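Local coordinates for protein N(G),N(G)-dimethylarginine dimethylaminohydrolase (Pseudomonas aeruginosa, PDB 1H70) that hydrolyses the methylated arginines N(G),N(G)-dimethyl-L-arginine and N(G)-monomethyl-L-arginine, nitric oxide synthase inhibitors, to citrulline and dimethylamine or methylamine, at residues G117-S131 / L151-K165. The protein carries 1 engineered substitution. Numbering follows the deposited sequence.
Sequences GDIMMVGDHFYIGES and LSGSVVRLEKVLHLK. With CIR (citrulline), chain B.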
ATOM      1  N   GLY A 117      -3.644   1.644  -3.274  1.00  9.80           N
ATOM      2  CA  GLY A 117      -2.367   2.292  -2.961  1.00 10.13           C
ATOM      3  C   GLY A 117      -2.580   3.803  -2.866  1.00 10.01           C
ATOM      4  O   GLY A 117      -1.764   4.542  -2.323  1.00  9.59           O
ATOM      5  N   ASP A 118      -3.709   4.268  -3.418  1.00 10.16           N
ATOM      6  CA  ASP A 118      -4.094   5.673  -3.377  1.00 10.85           C
ATOM      7  C   ASP A 118      -4.801   6.025  -2.069  1.00 11.04           C
ATOM      8  O   ASP A 118      -5.199   7.168  -1.869  1.00 11.71           O
ATOM      9  CB  ASP A 118      -5.041   6.006  -4.530  1.00 10.61           C
ATOM     10  CG  ASP A 118      -4.319   6.407  -5.800  1.00 11.23           C
ATOM     11  OD1 ASP A 118      -3.415   7.281  -5.708  1.00  9.49           O
ATOM     12  OD2 ASP A 118      -4.640   5.909  -6.921  1.00 10.61           O
ATOM     13  N   ILE A 119      -4.966   5.024  -1.202  1.00 10.75           N
ATOM     14  CA  ILE A 119      -5.693   5.231   0.061  1.00  9.96           C
ATOM     15  C   ILE A 119      -4.829   5.115   1.295  1.00 10.63           C
ATOM     16  O   ILE A 119      -4.186   4.088   1.562  1.00  9.96           O
ATOM     17  CB  ILE A 119      -6.912   4.272   0.140  1.00 10.41           C
ATOM     18  CG1 ILE A 119      -7.817   4.491  -1.071  1.00  9.83           C
ATOM     19  CG2 ILE A 119      -7.748   4.557   1.440  1.00  9.11           C
ATOM     20  CD1 ILE A 119      -8.960   3.468  -1.217  1.00 11.78           C
ATOM     21  N   MET A 120      -4.863   6.168   2.125  1.00 10.43           N
ATOM     22  CA  MET A 120      -4.121   6.192   3.375  1.00 10.76           C
ATOM     23  C   MET A 120      -5.064   6.274   4.596  1.00 10.87           C
ATOM     24  O   MET A 120      -5.790   7.230   4.729  1.00 10.70           O
ATOM     25  CB  MET A 120      -3.177   7.398   3.412  1.00 11.07           C
ATOM     26  CG  MET A 120      -2.270   7.396   4.645  1.00 14.36           C
ATOM     27  SD  MET A 120      -1.064   8.732   4.685  1.00 13.12           S
ATOM     28  CE  MET A 120      -2.171  10.183   4.621  1.00 15.54           C
ATOM     29  N   MET A 121      -5.039   5.255   5.453  1.00  9.96           N
ATOM     30  CA  MET A 121      -5.905   5.161   6.626  1.00 10.30           C
ATOM     31  C   MET A 121      -5.280   5.827   7.833  1.00 10.33           C
ATOM     32  O   MET A 121      -4.171   5.450   8.256  1.00 10.77           O
ATOM     33  CB  MET A 121      -6.149   3.689   6.957  1.00 10.73           C
ATOM     34  CG  MET A 121      -6.931   3.445   8.238  1.00 10.60           C
ATOM     35  SD  MET A 121      -7.326   1.667   8.504  1.00 12.69           S
ATOM     36  CE  MET A 121      -5.725   1.129   9.145  1.00 13.07           C
ATOM     37  N   VAL A 122      -5.994   6.800   8.390  1.00 11.23           N
ATOM     38  CA  VAL A 122      -5.536   7.505   9.598  1.00 11.67           C
ATOM     39  C   VAL A 122      -6.692   7.441  10.567  1.00 12.66           C
ATOM     40  O   VAL A 122      -7.598   8.251  10.444  1.00 11.44           O
ATOM     41  CB  VAL A 122      -5.190   8.987   9.342  1.00 12.15           C
ATOM     42  CG1 VAL A 122      -4.641   9.654  10.640  1.00 11.23           C
ATOM     43  CG2 VAL A 122      -4.173   9.087   8.229  1.00 10.85           C
ATOM     44  N   GLY A 123      -6.674   6.478  11.487  1.00 13.44           N
ATOM     45  CA  GLY A 123      -7.803   6.322  12.401  1.00 15.74           C
ATOM     46  C   GLY A 123      -8.987   5.875  11.570  1.00 15.95           C
ATOM     47  O   GLY A 123      -8.853   4.946  10.754  1.00 15.30           O
ATOM     48  N   ASP A 124     -10.136   6.526  11.721  1.00 16.20           N
ATOM     49  CA  ASP A 124     -11.301   6.135  10.914  1.00 16.65           C
ATOM     50  C   ASP A 124     -11.451   7.004   9.650  1.00 15.96           C
ATOM     51  O   ASP A 124     -12.464   6.913   8.934  1.00 16.77           O
ATOM     52  CB  ASP A 124     -12.581   6.178  11.748  1.00 17.45           C
ATOM     53  CG  ASP A 124     -12.569   5.221  12.918  1.00 20.89           C
ATOM     54  OD1 ASP A 124     -11.993   4.108  12.824  1.00 20.46           O
ATOM     55  OD2 ASP A 124     -13.158   5.526  13.988  1.00 23.84           O
ATOM     56  N   HIS A 125     -10.443   7.828   9.356  1.00 15.67           N
ATOM     57  CA  HIS A 125     -10.468   8.683   8.168  1.00 14.34           C
ATOM     58  C   HIS A 125      -9.609   8.063   7.077  1.00 14.44           C
ATOM     59  O   HIS A 125      -8.516   7.556   7.366  1.00 14.44           O
ATOM     60  CB  HIS A 125      -9.982  10.116   8.423  1.00 14.20           C
ATOM     61  CG  HIS A 125     -10.299  11.041   7.292  1.00 14.62           C
ATOM     62  ND1 HIS A 125     -11.544  11.617   7.138  1.00 16.58           N
ATOM     63  CD2 HIS A 125      -9.563  11.446   6.226  1.00 13.73           C
ATOM     64  CE1 HIS A 125     -11.553  12.355   6.037  1.00 16.10           C
ATOM     65  NE2 HIS A 125     -10.357  12.275   5.472  1.00 14.68           N
ATOM     66  N   PHE A 126     -10.108   8.106   5.844  1.00 12.81           N
ATOM     67  CA  PHE A 126      -9.364   7.544   4.701  1.00 11.73           C
ATOM     68  C   PHE A 126      -9.070   8.608   3.663  1.00 11.24           C
ATOM     69  O   PHE A 126      -9.991   9.157   3.064  1.00 10.96           O
ATOM     70  CB  PHE A 126     -10.138   6.376   4.070  1.00 11.37           C
ATOM     71  CG  PHE A 126     -10.241   5.163   4.966  1.00 11.97           C
ATOM     72  CD1 PHE A 126     -11.185   5.123   5.986  1.00 14.39           C
ATOM     73  CD2 PHE A 126      -9.386   4.096   4.809  1.00 11.90           C
ATOM     74  CE1 PHE A 126     -11.266   3.995   6.818  1.00 12.72           C
ATOM     75  CE2 PHE A 126      -9.450   2.984   5.623  1.00 13.50           C
ATOM     76  CZ  PHE A 126     -10.403   2.946   6.644  1.00 14.16           C
ATOM     77  N   TYR A 127      -7.784   8.921   3.446  1.00 11.28           N
ATOM     78  CA  TYR A 127      -7.406   9.921   2.454  1.00 10.79           C
ATOM     79  C   TYR A 127      -7.221   9.179   1.140  1.00 10.85           C
ATOM     80  O   TYR A 127      -6.493   8.183   1.092  1.00 11.04           O
ATOM     81  CB  TYR A 127      -6.078  10.613   2.786  1.00 11.32           C
ATOM     82  CG  TYR A 127      -6.152  11.468   4.011  1.00  9.91           C
ATOM     83  CD1 TYR A 127      -5.814  10.950   5.237  1.00 13.58           C
ATOM     84  CD2 TYR A 127      -6.563  12.793   3.932  1.00 12.01           C
ATOM     85  CE1 TYR A 127      -5.876  11.724   6.399  1.00 12.40           C
ATOM     86  CE2 TYR A 127      -6.635  13.587   5.084  1.00 12.70           C
ATOM     87  CZ  TYR A 127      -6.301  13.027   6.311  1.00 15.14           C
ATOM     88  OH  TYR A 127      -6.351  13.813   7.479  1.00 13.53           O
ATOM     89  N   ILE A 128      -7.883   9.669   0.101  1.00  9.95           N
ATOM     90  CA  ILE A 128      -7.867   9.020  -1.202  1.00  9.70           C
ATOM     91  C   ILE A 128      -7.301   9.912  -2.307  1.00 10.26           C
ATOM     92  O   ILE A 128      -7.878  10.963  -2.613  1.00  9.25           O
ATOM     93  CB  ILE A 128      -9.309   8.636  -1.600  1.00 10.27           C
ATOM     94  CG1 ILE A 128      -9.971   7.746  -0.560  1.00 10.93           C
ATOM     95  CG2 ILE A 128      -9.276   7.932  -2.969  1.00  8.60           C
ATOM     96  CD1 ILE A 128     -11.444   7.445  -0.898  1.00 14.00           C
ATOM     97  N   GLY A 129      -6.178   9.506  -2.912  1.00  9.77           N
ATOM     98  CA  GLY A 129      -5.592  10.315  -3.974  1.00 10.93           C
ATOM     99  C   GLY A 129      -6.300  10.192  -5.319  1.00 12.23           C
ATOM    100  O   GLY A 129      -6.776   9.104  -5.711  1.00 12.73           O
ATOM    101  N   GLU A 130      -6.420  11.318  -6.028  1.00 12.23           N
ATOM    102  CA  GLU A 130      -7.010  11.329  -7.363  1.00 11.88           C
ATOM    103  C   GLU A 130      -5.805  11.179  -8.286  1.00 12.13           C
ATOM    104  O   GLU A 130      -5.054  12.131  -8.476  1.00 12.20           O
ATOM    105  CB  GLU A 130      -7.766  12.622  -7.678  1.00 12.25           C
ATOM    106  CG  GLU A 130      -8.326  12.663  -9.111  1.00 11.55           C
ATOM    107  CD  GLU A 130      -9.013  13.982  -9.435  1.00 16.73           C
ATOM    108  OE1 GLU A 130      -8.595  15.028  -8.898  1.00 15.04           O
ATOM    109  OE2 GLU A 130     -10.002  13.972 -10.208  1.00 16.13           O
ATOM    110  N   SER A 131      -5.624   9.994  -8.855  1.00 11.49           N
ATOM    111  CA  SER A 131      -4.439   9.753  -9.692  1.00 11.47           C
ATOM    112  C   SER A 131      -4.808   9.221 -11.068  1.00 11.83           C
ATOM    113  O   SER A 131      -5.975   9.269 -11.470  1.00 12.42           O
ATOM    114  CB  SER A 131      -3.564   8.718  -8.978  1.00 11.78           C
ATOM    115  OG  SER A 131      -4.278   7.489  -8.922  1.00 10.42           O
ATOM    116  N   LEU A 151     -17.391   5.247   8.688  1.00 15.65           N
ATOM    117  CA  LEU A 151     -16.040   5.763   8.524  1.00 15.71           C
ATOM    118  C   LEU A 151     -16.102   7.037   7.672  1.00 15.91           C
ATOM    119  O   LEU A 151     -17.168   7.407   7.178  1.00 16.08           O
ATOM    120  CB  LEU A 151     -15.147   4.699   7.884  1.00 14.57           C
ATOM    121  CG  LEU A 151     -15.071   3.415   8.712  1.00 14.25           C
ATOM    122  CD1 LEU A 151     -14.498   2.251   7.898  1.00 10.73           C
ATOM    123  CD2 LEU A 151     -14.212   3.676   9.934  1.00 15.27           C
ATOM    124  N   SER A 152     -14.974   7.714   7.491  1.00 16.38           N
ATOM    125  CA  SER A 152     -14.973   8.948   6.711  1.00 16.96           C
ATOM    126  C   SER A 152     -13.877   8.916   5.638  1.00 15.94           C
ATOM    127  O   SER A 152     -12.985   8.069   5.692  1.00 15.65           O
ATOM    128  CB  SER A 152     -14.857  10.156   7.657  1.00 18.49           C
ATOM    129  OG  SER A 152     -13.568  10.212   8.257  1.00 22.65           O
ATOM    130  N   GLY A 153     -13.948   9.807   4.656  1.00 14.88           N
ATOM    131  CA  GLY A 153     -12.935   9.827   3.612  1.00 13.73           C
ATOM    132  C   GLY A 153     -12.891  11.184   2.931  1.00 13.83           C
ATOM    133  O   GLY A 153     -13.844  11.933   3.033  1.00 14.57           O
ATOM    134  N   SER A 154     -11.799  11.496   2.242  1.00 13.33           N
ATOM    135  CA  SER A 154     -11.662  12.770   1.541  1.00 12.89           C
ATOM    136  C   SER A 154     -10.735  12.560   0.357  1.00 13.69           C
ATOM    137  O   SER A 154     -10.041  11.537   0.323  1.00 13.71           O
ATOM    138  CB  SER A 154     -11.125  13.855   2.479  1.00 13.40           C
ATOM    139  OG  SER A 154      -9.867  13.498   3.044  1.00 15.67           O
ATOM    140  N   VAL A 155     -10.761  13.477  -0.612  1.00 13.01           N
ATOM    141  CA  VAL A 155      -9.916  13.354  -1.802  1.00 12.73           C
ATOM    142  C   VAL A 155      -8.712  14.265  -1.698  1.00 12.01           C
ATOM    143  O   VAL A 155      -8.837  15.433  -1.266  1.00 11.89           O
ATOM    144  CB  VAL A 155     -10.699  13.667  -3.096  1.00 11.72           C
ATOM    145  CG1 VAL A 155      -9.826  13.612  -4.334  1.00 12.61           C
ATOM    146  CG2 VAL A 155     -11.829  12.675  -3.251  1.00 12.87           C
ATOM    147  N   VAL A 156      -7.549  13.724  -2.054  1.00 11.71           N
ATOM    148  CA  VAL A 156      -6.307  14.482  -2.089  1.00 11.39           C
ATOM    149  C   VAL A 156      -5.880  14.574  -3.547  1.00 12.57           C
ATOM    150  O   VAL A 156      -5.806  13.561  -4.234  1.00 12.36           O
ATOM    151  CB  VAL A 156      -5.174  13.780  -1.282  1.00 11.93           C
ATOM    152  CG1 VAL A 156      -3.864  14.566  -1.418  1.00 10.37           C
ATOM    153  CG2 VAL A 156      -5.565  13.680   0.199  1.00 11.36           C
ATOM    154  N   ARG A 157      -5.585  15.781  -4.025  1.00 13.26           N
ATOM    155  CA  ARG A 157      -5.192  15.953  -5.420  1.00 13.19           C
ATOM    156  C   ARG A 157      -3.701  15.669  -5.574  1.00 12.76           C
ATOM    157  O   ARG A 157      -2.925  16.059  -4.699  1.00 12.61           O
ATOM    158  CB  ARG A 157      -5.523  17.387  -5.861  1.00 13.99           C
ATOM    159  CG  ARG A 157      -6.956  17.822  -5.540  1.00 13.59           C
ATOM    160  CD  ARG A 157      -8.056  16.947  -6.188  1.00 14.99           C
ATOM    161  NE  ARG A 157      -9.340  17.240  -5.543  1.00 14.81           N
ATOM    162  CZ  ARG A 157     -10.542  16.855  -5.929  1.00 16.10           C
ATOM    163  NH1 ARG A 157     -10.726  16.122  -7.022  1.00 14.91           N
ATOM    164  NH2 ARG A 157     -11.590  17.211  -5.199  1.00 16.64           N
ATOM    165  N   LEU A 158      -3.279  14.991  -6.646  1.00 12.95           N
ATOM    166  CA  LEU A 158      -1.844  14.725  -6.859  1.00 13.21           C
ATOM    167  C   LEU A 158      -1.499  14.745  -8.336  1.00 14.65           C
ATOM    168  O   LEU A 158      -2.357  14.565  -9.184  1.00 15.29           O
ATOM    169  CB  LEU A 158      -1.371  13.400  -6.219  1.00 12.84           C
ATOM    170  CG  LEU A 158      -2.035  12.113  -6.733  1.00 12.77           C
ATOM    171  CD1 LEU A 158      -1.321  11.582  -7.967  1.00 15.47           C
ATOM    172  CD2 LEU A 158      -2.090  11.045  -5.629  1.00 12.93           C
ATOM    173  N   GLU A 159      -0.236  14.967  -8.667  1.00 16.38           N
ATOM    174  CA  GLU A 159       0.115  14.999 -10.085  1.00 18.66           C
ATOM    175  C   GLU A 159       1.425  14.303 -10.392  1.00 18.59           C
ATOM    176  O   GLU A 159       1.606  13.813 -11.512  1.00 18.50           O
ATOM    177  CB  GLU A 159       0.200  16.443 -10.621  1.00 19.69           C
ATOM    178  CG  GLU A 159      -1.104  17.223 -10.783  1.00 24.72           C
ATOM    179  CD  GLU A 159      -2.172  16.574 -11.669  1.00 30.68           C
ATOM    180  OE1 GLU A 159      -1.859  16.147 -12.799  1.00 33.19           O
ATOM    181  OE2 GLU A 159      -3.360  16.489 -11.257  1.00 34.23           O
ATOM    182  N   LYS A 160       2.325  14.264  -9.417  1.00 18.23           N
ATOM    183  CA  LYS A 160       3.672  13.717  -9.616  1.00 18.01           C
ATOM    184  C   LYS A 160       4.000  12.271  -9.243  1.00 18.08           C
ATOM    185  O   LYS A 160       5.145  11.823  -9.492  1.00 18.60           O
ATOM    186  CB  LYS A 160       4.689  14.633  -8.906  1.00 19.06           C
ATOM    187  CG  LYS A 160       4.851  16.009  -9.576  1.00 21.50           C
ATOM    188  CD  LYS A 160       5.644  16.949  -8.661  1.00 22.38           C
ATOM    189  CE  LYS A 160       5.955  18.259  -9.363  1.00 26.64           C
ATOM    190  NZ  LYS A 160       6.735  19.188  -8.456  1.00 31.42           N
ATOM    191  N   VAL A 161       3.090  11.531  -8.628  1.00 15.99           N
ATOM    192  CA  VAL A 161       3.363  10.138  -8.259  1.00 15.31           C
ATOM    193  C   VAL A 161       2.316   9.160  -8.790  1.00 15.01           C
ATOM    194  O   VAL A 161       1.229   9.568  -9.192  1.00 14.51           O
ATOM    195  CB  VAL A 161       3.455   9.947  -6.741  1.00 15.94           C
ATOM    196  CG1 VAL A 161       4.772  10.520  -6.208  1.00 17.25           C
ATOM    197  CG2 VAL A 161       2.255  10.619  -6.043  1.00 16.69           C
ATOM    198  N   LEU A 162       2.668   7.868  -8.784  1.00 13.76           N
ATOM    199  CA  LEU A 162       1.756   6.841  -9.274  1.00 12.70           C
ATOM    200  C   LEU A 162       0.532   6.729  -8.382  1.00 11.17           C
ATOM    201  O   LEU A 162      -0.569   6.715  -8.860  1.00 10.66           O
ATOM    202  CB  LEU A 162       2.470   5.479  -9.343  1.00 12.41           C
ATOM    203  CG  LEU A 162       1.612   4.328  -9.863  1.00 13.43           C
ATOM    204  CD1 LEU A 162       1.193   4.565 -11.310  1.00 15.33           C
ATOM    205  CD2 LEU A 162       2.381   3.002  -9.700  1.00 13.62           C
ATOM    206  N   HIS A 163       0.731   6.648  -7.070  1.00 11.33           N
ATOM    207  CA  HIS A 163      -0.369   6.562  -6.130  1.00 10.07           C
ATOM    208  C   HIS A 163      -0.011   7.475  -4.958  1.00  9.84           C
ATOM    209  O   HIS A 163       1.159   7.757  -4.725  1.00 10.62           O
ATOM    210  CB  HIS A 163      -0.546   5.179  -5.474  1.00 10.49           C
ATOM    211  CG  HIS A 163      -0.912   4.061  -6.404  1.00 11.45           C
ATOM    212  ND1 HIS A 163      -0.007   3.106  -6.820  1.00 11.65           N
ATOM    213  CD2 HIS A 163      -2.085   3.747  -6.979  1.00 12.03           C
ATOM    214  CE1 HIS A 163      -0.615   2.257  -7.634  1.00 12.91           C
ATOM    215  NE2 HIS A 163      -1.877   2.607  -7.730  1.00 11.53           N
ATOM    216  N   LEU A 164      -1.015   7.843  -4.184  1.00  7.77           N
ATOM    217  CA  LEU A 164      -0.790   8.680  -3.014  1.00  8.86           C
ATOM    218  C   LEU A 164       0.311   8.137  -2.088  1.00 10.14           C
ATOM    219  O   LEU A 164       1.212   8.866  -1.675  1.00  8.69           O
ATOM    220  CB  LEU A 164      -2.103   8.754  -2.228  1.00  9.40           C
ATOM    221  CG  LEU A 164      -2.130   9.679  -0.994  1.00  9.84           C
ATOM    222  CD1 LEU A 164      -2.314  11.122  -1.462  1.00 10.77           C
ATOM    223  CD2 LEU A 164      -3.293   9.274  -0.106  1.00 10.02           C
ATOM    224  N   LYS A 165       0.242   6.836  -1.768  1.00 10.23           N
ATOM    225  CA  LYS A 165       1.201   6.241  -0.833  1.00 10.43           C
ATOM    226  C   LYS A 165       2.611   6.014  -1.356  1.00 11.08           C
ATOM    227  O   LYS A 165       3.496   5.567  -0.619  1.00 11.75           O
ATOM    228  CB  LYS A 165       0.630   5.024  -0.115  1.00 10.51           C
ATOM    229  CG  LYS A 165      -0.501   5.426   0.849  1.00  9.68           C
ATOM    230  CD  LYS A 165      -0.800   4.339   1.867  1.00 10.01           C
ATOM    231  CE  LYS A 165      -1.268   3.036   1.218  1.00 13.47           C
ATOM    232  NZ  LYS A 165      -2.088   2.255   2.235  1.00 11.36           N
TER
HETATM  233  C   CIR B 500       1.801  -0.985 -11.173  1.00 10.28           C
HETATM  234  O   CIR B 500       0.552  -1.056 -10.957  1.00 11.16           O
HETATM  235  OXT CIR B 500       2.255  -0.149 -12.058  1.00 11.56           O
HETATM  236  CA  CIR B 500       2.755  -1.815 -10.357  1.00 10.18           C
HETATM  237  N   CIR B 500       3.960  -2.117 -11.153  1.00  9.74           N
HETATM  238  C3  CIR B 500       3.130  -1.057  -9.059  1.00  9.08           C
HETATM  239  C4  CIR B 500       1.897  -0.965  -8.142  1.00 10.61           C
HETATM  240  C5  CIR B 500       2.261  -0.189  -6.888  1.00 12.76           C
HETATM  241  N6  CIR B 500       1.128  -0.138  -5.954  1.00 11.81           N
HETATM  242  C7  CIR B 500       1.188   0.324  -4.715  1.00 13.29           C
HETATM  243  O7  CIR B 500       2.232   0.761  -4.207  1.00 12.13           O
HETATM  244  N8  CIR B 500       0.063   0.299  -3.973  1.00 12.44           N
HETATM  245  O   HOH W   1      -3.366   3.116   5.024  1.00 12.97           O
HETATM  246  O   HOH W   2      -4.391  13.661 -10.254  1.00 16.20           O
HETATM  247  O   HOH W   3      -5.438  15.051  -8.704  1.00 19.45           O
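Strands 125-130 and 152-157 run parallel, their axes approaching to 4.4 Å at 20°, joined by a ladder from Ser152 N on Asp124 O to Glu130 N on Val156 O; with helix 136-148 they form a beta-alpha-beta unit. The His125 ring bridges two serines: ND1 lies 2.7 Å from Ser152 OG and NE2 2.8 Å from Ser154 OG, hydrogen bonds that fix its rotation from both nitrogens. With CG of His125 anti to the backbone N (chi1 -167°), the ring reaches over to strand 152-157, one face over Gly153 CA. On the same sheet face, Tyr127 CD2 meets Val156 CG2 at 4.0 Å. At the far end, Arg157 NH1 makes a salt bridge to Glu130 OE1 (3.0 Å); OE1 lies in the guanidinium plane, whereas NH1 comes from above the carboxylate plane.

Beyond the strands, segment 158-165 folds back to the active site. Asp118 OD1 accepts Leu164 N on its anti side and OD2 Ser131 OG on its syn side, both donors tilted out of the carboxylate plane. His163, the likely proton donor, hydrogen-bonds through NE2 to Glu115 and brings CE1 to 3.4 Å from citrulline N6. Lys165 NZ, salt-bridged to Glu66, donates to Ile119 O at 2.9 Å, nearly along the C=O axis.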